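Local coordinates for MTH0777 (Methanothermobacter thermautotrophicus, PDB 1KJN), which is of unknown function, a DUF1890-family protein from a methanogenic archaeon that folds as a parallel alpha/beta domain and assembles as a dimer, at residues Gly7-Cys15 with Asp78-Asn88; Lys33-Asn44 with Ile59-Cys70. All blocks are in the same frame, centred on the assembly; numbering follows the deposited sequence.

In the fold
Both interactions belong to one parallel sheet, six strands in the order 63-66, 38-43, 8-12, 81-86, 105-111, 132-136, and their centres lie about 8 Å apart. Interaction 1 pairs the two middle strands close to the centre of the chain; interaction 2 joins the edge strand 63-66 to its neighbour 38-43. Strands 8-12 and 38-43 are themselves adjacent: Met-11 N lies 2.8 Å from Thr-40 O, and Met-11 O 2.8 Å from Thr-42 N, both probable hydrogen bonds. Along the chain, both segments of interaction 2 fall between the two strands that interaction 1 brings together, so the sheet grows outward to strand 63-66 before the chain returns to its middle at strand 81-86.

Interaction 1: Gly7-Cys15 with Asp78-Asn88; sequences GKALMVLGC and DYEFLAGFVPN
Strands 8-12 and 81-86 run parallel, their axes 4.6 Å apart at 10°, joined by backbone bonds from Leu-10 N to Phe-81 O through Phe-85 N to Val-12 O. At the start of the pairing the Glu-80 chain bends back at chi2 (60°), which brings OE1 to Lys-8 N at 2.8 Å, nearly along the C-O axis, while Glu-80 N returns a bond to Lys-8 O. Leu-10 CB sits over the centre of the Tyr-79 ring, 3.7 Å from its centroid, a CH-pi contact; Lys-8 NZ makes an off-centre cation-pi contact with the same ring. A serine in place of Tyr-79 would probably leave Leu-10 CB without its aromatic cover and Lys-8 without its pi partner. Beyond them, Leu-82 CD1 packs 3.9 Å from Val-12 CG2. On the opposite face Met-11, a selenomethionine, brings SE to the edge of the Phe-85 ring, 4.0 Å from CE1, while Leu-13 CD2 approaches Phe-85 CD1 at 3.5 Å. A water bridges Cys-15 N and Asn-88 OD1, the latter also capping Ala-91 N. Helix 21-34 covers the Met-11 and Phe-85 face, helix 89-102 the Val-12 and Leu-82 face, and strands 38-43 and 105-111 flank the pair.

Interaction 2: Lys33-Asn44 with Ile59-Cys70; sequences KKKGFRVTVTAN and IYTDEMVDLESC
Parallel strand pairing at one margin of the sheet, reinforced by charged side chains, joins 33-44 to 59-70: strand 63-66 is outermost within the chain and lies beside strand 38-43, their axes 4.5 Å apart at 25°. Val-41 bonds through both of its own backbone polar atoms, N donating to Glu-63 O and O accepting from Val-65 N. Where the edge strand begins, Val-39 O takes two donors, Asp-62 N and Glu-63 N.

Asp-62 divides its carboxylate between two partners. OD1 receives Lys-33 NZ at 2.7 Å on its syn lone pair, a salt bridge to the end of helix 21-34, whereas OD2 uses its anti lone pair for Val-39 N at 2.6 Å; the two bonds hold the carboxylate against rotation. Lys-33 reaches it by bending at chi3 (64°) and chi4 (53°), its CD passing 3.2 Å from Tyr-60 O. Alongside, one face of the Arg-38 guanidinium lies over Asp-62 CB, and its NH2 meets Glu-63 OE2 edge-on at 2.8 Å in a second salt bridge. A water also accepts from NH2. Glu-63 extends in the same direction as Thr-40, placing OE2 3.0 Å from Thr-40 OG1.

On the other face Val-41 CG2 touches Thr-61 CG2 at 3.6 Å, and CG of Met-64, also a selenomethionine, packs on Val-41 CB. Further along, Thr-42 OG1 donates to Val-65 O at 2.8 Å from above the carbonyl plane. Leu-67 CG then covers Ala-43, while Asp-66, the N-cap of helix 67-73, accepts from Ser-69 N in a capping bond, and its OD1 also takes Ser-69 OG.

Nearby, Tyr-60 OH bonds to Asp-55 of the second subunit, so the loop leading into strand 63-66 reaches the dimer interface. Strand 38-43, helix 45-54 and strand 63-66 form a classical beta-alpha-beta unit, the repeating element of parallel alpha/beta folds.

Interaction 1: Gly7-Cys15 with Asp78-Asn88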
loop_
_atom_site.group_PDB
_atom_site.type_symbol
_atom_site.label_atom_id
_atom_site.label_comp_id
_atom_site.label_asym_id
_atom_site.label_seq_id
_atom_site.Cartn_x
_atom_site.Cartn_y
_atom_site.Cartn_z
ATOM N N GLY A 7 -12.635 17.382 -15.523
ATOM C CA GLY A 7 -12.789 17.824 -14.152
ATOM C C GLY A 7 -11.730 17.353 -13.176
ATOM O O GLY A 7 -10.738 16.722 -13.546
ATOM N N LYS A 8 -11.966 17.671 -11.910
ATOM C CA LYS A 8 -11.055 17.328 -10.840
ATOM C C LYS A 8 -11.791 16.544 -9.777
ATOM O O LYS A 8 -12.992 16.737 -9.545
ATOM C CB LYS A 8 -10.454 18.606 -10.238
ATOM C CG LYS A 8 -9.594 19.402 -11.234
ATOM C CD LYS A 8 -9.236 20.783 -10.723
ATOM C CE LYS A 8 -8.375 20.719 -9.474
ATOM N NZ LYS A 8 -8.309 22.059 -8.806
ATOM N N ALA A 9 -11.075 15.613 -9.168
ATOM C CA ALA A 9 -11.655 14.809 -8.118
ATOM C C ALA A 9 -10.795 14.898 -6.870
ATOM O O ALA A 9 -9.577 15.079 -6.948
ATOM C CB ALA A 9 -11.803 13.376 -8.566
ATOM N N LEU A 10 -11.453 14.891 -5.718
ATOM C CA LEU A 10 -10.738 14.939 -4.446
ATOM C C LEU A 10 -10.995 13.620 -3.738
ATOM O O LEU A 10 -12.141 13.162 -3.643
ATOM C CB LEU A 10 -11.209 16.103 -3.565
ATOM C CG LEU A 10 -10.551 16.230 -2.186
ATOM C CD1 LEU A 10 -9.071 16.534 -2.362
ATOM C CD2 LEU A 10 -11.241 17.334 -1.368
HETATM N N MSE A 11 -9.911 13.017 -3.259
HETATM C CA MSE A 11 -9.959 11.740 -2.565
HETATM C C MSE A 11 -9.492 11.932 -1.129
HETATM O O MSE A 11 -8.351 12.348 -0.885
HETATM C CB MSE A 11 -9.071 10.720 -3.293
HETATM C CG MSE A 11 -9.109 9.329 -2.666
HETATM SE SE MSE A 11 -8.240 7.965 -3.771
HETATM C CE MSE A 11 -9.477 7.994 -5.250
ATOM N N VAL A 12 -10.354 11.571 -0.185
ATOM C CA VAL A 12 -10.067 11.739 1.247
ATOM C C VAL A 12 -9.761 10.400 1.894
ATOM O O VAL A 12 -10.530 9.449 1.732
ATOM C CB VAL A 12 -11.276 12.369 1.976
ATOM C CG1 VAL A 12 -10.979 12.572 3.460
ATOM C CG2 VAL A 12 -11.647 13.688 1.309
ATOM N N LEU A 13 -8.652 10.337 2.635
ATOM C CA LEU A 13 -8.254 9.098 3.298
ATOM C C LEU A 13 -8.289 9.189 4.822
ATOM O O LEU A 13 -8.057 10.252 5.404
ATOM C CB LEU A 13 -6.848 8.662 2.854
ATOM C CG LEU A 13 -6.560 8.656 1.351
ATOM C CD1 LEU A 13 -5.120 8.198 1.115
ATOM C CD2 LEU A 13 -7.529 7.748 0.617
ATOM N N GLY A 14 -8.554 8.046 5.450
ATOM C CA GLY A 14 -8.608 7.971 6.896
ATOM C C GLY A 14 -7.284 7.496 7.467
ATOM O O GLY A 14 -6.327 7.269 6.714
ATOM N N CYS A 15 -7.208 7.354 8.789
ATOM C CA CYS A 15 -5.967 6.900 9.407
ATOM C C CYS A 15 -5.633 5.533 8.793
ATOM O O CYS A 15 -6.513 4.695 8.579
ATOM C CB CYS A 15 -6.096 6.805 10.933
ATOM S SG CYS A 15 -6.754 5.236 11.559
ATOM N N ASP A 78 -14.568 23.551 -6.625
ATOM C CA ASP A 78 -13.174 23.166 -6.887
ATOM C C ASP A 78 -13.022 21.716 -7.372
ATOM O O ASP A 78 -11.952 21.332 -7.856
ATOM C CB ASP A 78 -12.293 23.372 -5.649
ATOM C CG ASP A 78 -12.089 24.843 -5.286
ATOM O OD1 ASP A 78 -12.385 25.749 -6.091
ATOM O OD2 ASP A 78 -11.600 25.088 -4.172
ATOM N N TYR A 79 -14.071 20.914 -7.213
ATOM C CA TYR A 79 -14.033 19.511 -7.630
ATOM C C TYR A 79 -15.400 19.037 -8.118
ATOM O O TYR A 79 -16.425 19.440 -7.590
ATOM C CB TYR A 79 -13.566 18.617 -6.470
ATOM C CG TYR A 79 -12.141 18.878 -6.019
ATOM C CD1 TYR A 79 -11.071 18.224 -6.629
ATOM C CD2 TYR A 79 -11.859 19.793 -5.009
ATOM C CE1 TYR A 79 -9.770 18.471 -6.257
ATOM C CE2 TYR A 79 -10.538 20.051 -4.622
ATOM C CZ TYR A 79 -9.503 19.384 -5.257
ATOM O OH TYR A 79 -8.199 19.624 -4.905
ATOM N N GLU A 80 -15.391 18.160 -9.117
ATOM C CA GLU A 80 -16.605 17.607 -9.705
ATOM C C GLU A 80 -16.971 16.247 -9.091
ATOM O O GLU A 80 -18.061 15.725 -9.311
ATOM C CB GLU A 80 -16.427 17.469 -11.225
ATOM C CG GLU A 80 -16.440 18.790 -12.010
ATOM C CD GLU A 80 -15.338 19.771 -11.601
ATOM O OE1 GLU A 80 -14.145 19.433 -11.743
ATOM O OE2 GLU A 80 -15.661 20.894 -11.145
ATOM N N PHE A 81 -16.051 15.674 -8.326
ATOM C CA PHE A 81 -16.288 14.381 -7.691
ATOM C C PHE A 81 -15.532 14.295 -6.367
ATOM O O PHE A 81 -14.413 14.763 -6.263
ATOM C CB PHE A 81 -15.846 13.243 -8.622
ATOM C CG PHE A 81 -16.178 11.870 -8.096
ATOM C CD1 PHE A 81 -15.163 10.956 -7.779
ATOM C CD2 PHE A 81 -17.509 11.488 -7.907
ATOM C CE1 PHE A 81 -15.478 9.681 -7.270
ATOM C CE2 PHE A 81 -17.838 10.213 -7.399
ATOM C CZ PHE A 81 -16.824 9.308 -7.086
ATOM N N LEU A 82 -16.147 13.665 -5.372
ATOM C CA LEU A 82 -15.538 13.507 -4.057
ATOM C C LEU A 82 -15.621 12.051 -3.596
ATOM O O LEU A 82 -16.698 11.457 -3.543
ATOM C CB LEU A 82 -16.238 14.423 -3.032
ATOM C CG LEU A 82 -15.905 14.301 -1.539
ATOM C CD1 LEU A 82 -14.408 14.531 -1.282
ATOM C CD2 LEU A 82 -16.754 15.292 -0.757
ATOM N N ALA A 83 -14.473 11.487 -3.241
ATOM C CA ALA A 83 -14.424 10.113 -2.767
ATOM C C ALA A 83 -13.726 10.076 -1.419
ATOM O O ALA A 83 -12.660 10.673 -1.234
ATOM C CB ALA A 83 -13.715 9.229 -3.768
ATOM N N GLY A 84 -14.369 9.420 -0.465
ATOM C CA GLY A 84 -13.824 9.304 0.872
ATOM C C GLY A 84 -13.821 7.881 1.420
ATOM O O GLY A 84 -14.848 7.193 1.390
ATOM N N PHE A 85 -12.643 7.435 1.862
ATOM C CA PHE A 85 -12.468 6.119 2.466
ATOM C C PHE A 85 -12.840 6.298 3.915
ATOM O O PHE A 85 -12.395 7.251 4.564
ATOM C CB PHE A 85 -11.016 5.635 2.323
ATOM C CG PHE A 85 -10.711 5.108 0.965
ATOM C CD1 PHE A 85 -10.415 5.978 -0.079
ATOM C CD2 PHE A 85 -10.747 3.738 0.718
ATOM C CE1 PHE A 85 -10.159 5.493 -1.352
ATOM C CE2 PHE A 85 -10.495 3.243 -0.551
ATOM C CZ PHE A 85 -10.198 4.118 -1.597
ATOM N N VAL A 86 -13.662 5.391 4.426
ATOM C CA VAL A 86 -14.152 5.518 5.794
ATOM C C VAL A 86 -13.983 4.274 6.666
ATOM O O VAL A 86 -14.819 3.372 6.651
ATOM C CB VAL A 86 -15.648 5.926 5.766
ATOM C CG1 VAL A 86 -16.106 6.350 7.148
ATOM C CG2 VAL A 86 -15.872 7.060 4.762
ATOM N N PRO A 87 -12.843 4.169 7.353
ATOM C CA PRO A 87 -12.552 3.034 8.244
ATOM C C PRO A 87 -13.100 3.306 9.648
ATOM O O PRO A 87 -13.094 2.417 10.506
ATOM C CB PRO A 87 -11.015 3.008 8.314
ATOM C CG PRO A 87 -10.552 3.925 7.232
ATOM C CD PRO A 87 -11.626 4.946 7.062
ATOM N N ASN A 88 -13.543 4.534 9.906
ATOM C CA ASN A 88 -14.036 4.855 11.244
ATOM C C ASN A 88 -14.744 6.205 11.357
ATOM O O ASN A 88 -14.789 6.968 10.398
ATOM C CB ASN A 88 -12.861 4.822 12.234
ATOM C CG ASN A 88 -11.730 5.750 11.823
ATOM O OD1 ASN A 88 -11.952 6.761 11.153
ATOM N ND2 ASN A 88 -10.512 5.413 12.227
HETATM O O HOH W 1 -9.465 8.133 10.350
#

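Interaction 2: Lys33-Asn44 with Ile59-Cys70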
loop_
_atom_site.group_PDB
_atom_site.type_symbol
_atom_site.label_atom_id
_atom_site.label_comp_id
_atom_site.label_asym_id
_atom_site.label_seq_id
_atom_site.Cartn_x
_atom_site.Cartn_y
_atom_site.Cartn_z
ATOM N N LYS A 33 -8.419 8.721 -13.086
ATOM C CA LYS A 33 -7.535 9.336 -14.078
ATOM C C LYS A 33 -7.778 8.724 -15.454
ATOM O O LYS A 33 -7.521 9.351 -16.477
ATOM C CB LYS A 33 -6.059 9.164 -13.695
ATOM C CG LYS A 33 -5.613 10.070 -12.541
ATOM C CD LYS A 33 -4.192 9.757 -12.077
ATOM C CE LYS A 33 -3.140 10.039 -13.160
ATOM N NZ LYS A 33 -3.239 11.430 -13.720
ATOM N N LYS A 34 -8.224 7.474 -15.451
ATOM C CA LYS A 34 -8.530 6.738 -16.660
ATOM C C LYS A 34 -9.756 7.415 -17.269
ATOM O O LYS A 34 -9.942 7.403 -18.487
ATOM C CB LYS A 34 -8.859 5.287 -16.293
ATOM C CG LYS A 34 -8.423 4.236 -17.281
ATOM C CD LYS A 34 -6.915 4.151 -17.384
ATOM C CE LYS A 34 -6.522 3.090 -18.407
ATOM N NZ LYS A 34 -5.124 3.260 -18.892
ATOM N N LYS A 35 -10.595 7.995 -16.412
ATOM C CA LYS A 35 -11.791 8.697 -16.872
ATOM C C LYS A 35 -11.533 10.177 -17.227
ATOM O O LYS A 35 -12.471 10.908 -17.532
ATOM C CB LYS A 35 -12.905 8.600 -15.823
ATOM C CG LYS A 35 -13.537 7.225 -15.677
ATOM C CD LYS A 35 -14.486 7.241 -14.493
ATOM C CE LYS A 35 -15.280 5.966 -14.371
ATOM N NZ LYS A 35 -16.291 5.869 -15.455
ATOM N N GLY A 36 -10.277 10.614 -17.158
ATOM C CA GLY A 36 -9.942 11.992 -17.497
ATOM C C GLY A 36 -9.725 12.951 -16.334
ATOM O O GLY A 36 -9.186 14.055 -16.501
ATOM N N PHE A 37 -10.135 12.525 -15.147
ATOM C CA PHE A 37 -9.999 13.330 -13.949
ATOM C C PHE A 37 -8.575 13.619 -13.521
ATOM O O PHE A 37 -7.669 12.812 -13.731
ATOM C CB PHE A 37 -10.648 12.612 -12.773
ATOM C CG PHE A 37 -12.125 12.684 -12.759
ATOM C CD1 PHE A 37 -12.889 11.629 -13.243
ATOM C CD2 PHE A 37 -12.765 13.805 -12.258
ATOM C CE1 PHE A 37 -14.272 11.696 -13.228
ATOM C CE2 PHE A 37 -14.146 13.875 -12.241
ATOM C CZ PHE A 37 -14.903 12.825 -12.725
ATOM N N ARG A 38 -8.404 14.765 -12.879
ATOM C CA ARG A 38 -7.123 15.130 -12.286
ATOM C C ARG A 38 -7.460 14.778 -10.828
ATOM O O ARG A 38 -8.492 15.209 -10.323
ATOM C CB ARG A 38 -6.857 16.622 -12.422
ATOM C CG ARG A 38 -5.394 16.967 -12.372
ATOM C CD ARG A 38 -5.187 18.467 -12.374
ATOM N NE ARG A 38 -4.964 18.963 -11.021
ATOM C CZ ARG A 38 -3.782 18.949 -10.414
ATOM N NH1 ARG A 38 -2.720 18.474 -11.047
ATOM N NH2 ARG A 38 -3.671 19.369 -9.162
ATOM N N VAL A 39 -6.662 13.938 -10.175
ATOM C CA VAL A 39 -6.993 13.538 -8.814
ATOM C C VAL A 39 -6.109 14.085 -7.727
ATOM O O VAL A 39 -4.896 13.884 -7.734
ATOM C CB VAL A 39 -6.976 11.993 -8.628
ATOM C CG1 VAL A 39 -7.527 11.625 -7.241
ATOM C CG2 VAL A 39 -7.774 11.302 -9.722
ATOM N N THR A 40 -6.747 14.692 -6.737
ATOM C CA THR A 40 -6.029 15.216 -5.592
ATOM C C THR A 40 -6.316 14.299 -4.412
ATOM O O THR A 40 -7.467 13.950 -4.151
ATOM C CB THR A 40 -6.486 16.640 -5.239
ATOM O OG1 THR A 40 -6.092 17.545 -6.280
ATOM C CG2 THR A 40 -5.881 17.089 -3.906
ATOM N N VAL A 41 -5.266 13.883 -3.719
ATOM C CA VAL A 41 -5.408 13.029 -2.542
ATOM C C VAL A 41 -5.132 13.883 -1.298
ATOM O O VAL A 41 -4.150 14.645 -1.259
ATOM C CB VAL A 41 -4.399 11.851 -2.565
ATOM C CG1 VAL A 41 -4.503 11.044 -1.281
ATOM C CG2 VAL A 41 -4.641 10.943 -3.784
ATOM N N THR A 42 -5.980 13.758 -0.283
ATOM C CA THR A 42 -5.780 14.525 0.945
ATOM C C THR A 42 -5.943 13.594 2.142
ATOM O O THR A 42 -6.868 12.784 2.178
ATOM C CB THR A 42 -6.765 15.733 1.045
ATOM O OG1 THR A 42 -6.476 16.490 2.226
ATOM C CG2 THR A 42 -8.229 15.262 1.092
ATOM N N ALA A 43 -5.010 13.680 3.092
ATOM C CA ALA A 43 -5.020 12.824 4.271
ATOM C C ALA A 43 -3.973 13.276 5.298
ATOM O O ALA A 43 -3.321 14.315 5.114
ATOM C CB ALA A 43 -4.740 11.385 3.854
ATOM N N ASN A 44 -3.833 12.492 6.375
ATOM C CA ASN A 44 -2.889 12.788 7.450
ATOM C C ASN A 44 -1.471 12.452 6.989
ATOM O O ASN A 44 -1.297 11.731 6.016
ATOM C CB ASN A 44 -3.292 12.079 8.784
ATOM C CG ASN A 44 -2.949 10.558 8.830
ATOM O OD1 ASN A 44 -2.447 9.979 7.868
ATOM N ND2 ASN A 44 -3.219 9.926 9.985
ATOM N N ILE A 59 2.645 8.517 -10.636
ATOM C CA ILE A 59 1.935 8.073 -11.832
ATOM C C ILE A 59 0.425 7.913 -11.666
ATOM O O ILE A 59 -0.326 8.134 -12.613
ATOM C CB ILE A 59 2.516 6.706 -12.311
ATOM C CG1 ILE A 59 3.965 6.889 -12.764
ATOM C CG2 ILE A 59 1.653 6.091 -13.427
ATOM C CD1 ILE A 59 4.710 5.591 -12.913
ATOM N N TYR A 60 -0.017 7.537 -10.470
ATOM C CA TYR A 60 -1.441 7.294 -10.213
ATOM C C TYR A 60 -2.255 8.396 -9.511
ATOM O O TYR A 60 -3.464 8.255 -9.305
ATOM C CB TYR A 60 -1.579 5.965 -9.485
ATOM C CG TYR A 60 -0.959 4.802 -10.241
ATOM C CD1 TYR A 60 -1.458 4.407 -11.482
ATOM C CD2 TYR A 60 0.083 4.056 -9.688
ATOM C CE1 TYR A 60 -0.944 3.284 -12.148
ATOM C CE2 TYR A 60 0.609 2.930 -10.359
ATOM C CZ TYR A 60 0.082 2.549 -11.577
ATOM O OH TYR A 60 0.526 1.387 -12.194
ATOM N N THR A 61 -1.597 9.484 -9.135
ATOM C CA THR A 61 -2.271 10.620 -8.498
ATOM C C THR A 61 -1.634 11.878 -9.065
ATOM O O THR A 61 -0.517 11.834 -9.578
ATOM C CB THR A 61 -2.110 10.648 -6.961
ATOM O OG1 THR A 61 -0.731 10.853 -6.637
ATOM C CG2 THR A 61 -2.609 9.349 -6.328
ATOM N N ASP A 62 -2.313 13.007 -8.941
ATOM C CA ASP A 62 -1.780 14.240 -9.498
ATOM C C ASP A 62 -1.278 15.244 -8.482
ATOM O O ASP A 62 -0.286 15.949 -8.708
ATOM C CB ASP A 62 -2.839 14.874 -10.395
ATOM C CG ASP A 62 -3.285 13.929 -11.488
ATOM O OD1 ASP A 62 -2.449 13.610 -12.353
ATOM O OD2 ASP A 62 -4.443 13.458 -11.453
ATOM N N GLU A 63 -1.951 15.279 -7.345
ATOM C CA GLU A 63 -1.611 16.218 -6.305
ATOM C C GLU A 63 -1.949 15.612 -4.949
ATOM O O GLU A 63 -2.788 14.714 -4.842
ATOM C CB GLU A 63 -2.422 17.502 -6.540
ATOM C CG GLU A 63 -2.072 18.659 -5.626
ATOM C CD GLU A 63 -2.961 19.878 -5.822
ATOM O OE1 GLU A 63 -2.573 20.963 -5.337
ATOM O OE2 GLU A 63 -4.060 19.760 -6.425
HETATM N N MSE A 64 -1.284 16.107 -3.916
HETATM C CA MSE A 64 -1.516 15.657 -2.554
HETATM C C MSE A 64 -1.394 16.829 -1.598
HETATM O O MSE A 64 -0.454 17.603 -1.703
HETATM C CB MSE A 64 -0.531 14.572 -2.176
HETATM C CG MSE A 64 -0.954 13.215 -2.673
HETATM SE SE MSE A 64 0.234 11.947 -1.971
HETATM C CE MSE A 64 1.738 12.500 -3.036
ATOM N N VAL A 65 -2.334 16.927 -0.658
ATOM C CA VAL A 65 -2.388 18.018 0.308
ATOM C C VAL A 65 -2.841 17.491 1.669
ATOM O O VAL A 65 -3.713 16.636 1.737
ATOM C CB VAL A 65 -3.449 19.066 -0.104
ATOM C CG1 VAL A 65 -3.268 20.353 0.684
ATOM C CG2 VAL A 65 -3.401 19.335 -1.587
ATOM N N ASP A 66 -2.283 18.050 2.742
ATOM C CA ASP A 66 -2.650 17.673 4.112
ATOM C C ASP A 66 -4.130 18.011 4.392
ATOM O O ASP A 66 -4.677 18.970 3.837
ATOM C CB ASP A 66 -1.692 18.374 5.092
ATOM C CG ASP A 66 -2.326 18.686 6.422
ATOM O OD1 ASP A 66 -2.786 19.835 6.581
ATOM O OD2 ASP A 66 -2.374 17.796 7.307
ATOM N N LEU A 67 -4.787 17.212 5.228
ATOM C CA LEU A 67 -6.210 17.426 5.537
ATOM C C LEU A 67 -6.595 18.844 5.923
ATOM O O LEU A 67 -7.488 19.432 5.320
ATOM C CB LEU A 67 -6.678 16.480 6.639
ATOM C CG LEU A 67 -6.875 15.013 6.288
ATOM C CD1 LEU A 67 -6.950 14.187 7.562
ATOM C CD2 LEU A 67 -8.124 14.847 5.459
ATOM N N GLU A 68 -5.907 19.397 6.918
ATOM C CA GLU A 68 -6.213 20.744 7.389
ATOM C C GLU A 68 -5.923 21.811 6.349
ATOM O O GLU A 68 -6.705 22.752 6.182
ATOM C CB GLU A 68 -5.505 21.022 8.715
ATOM C CG GLU A 68 -6.054 20.135 9.836
ATOM C CD GLU A 68 -7.555 20.356 10.078
ATOM O OE1 GLU A 68 -7.953 21.513 10.330
ATOM O OE2 GLU A 68 -8.346 19.380 10.026
ATOM N N SER A 69 -4.835 21.642 5.604
ATOM C CA SER A 69 -4.506 22.608 4.564
ATOM C C SER A 69 -5.598 22.599 3.497
ATOM O O SER A 69 -6.045 23.655 3.057
ATOM C CB SER A 69 -3.154 22.294 3.940
ATOM O OG SER A 69 -2.137 22.390 4.920
ATOM N N CYS A 70 -6.057 21.407 3.115
ATOM C CA CYS A 70 -7.099 21.301 2.102
ATOM C C CYS A 70 -8.383 21.956 2.612
ATOM O O CYS A 70 -9.044 22.677 1.876
ATOM C CB CYS A 70 -7.369 19.836 1.754
ATOM S SG CYS A 70 -8.521 19.618 0.403
HETATM O O HOH W 2 -0.991 19.210 -8.707
#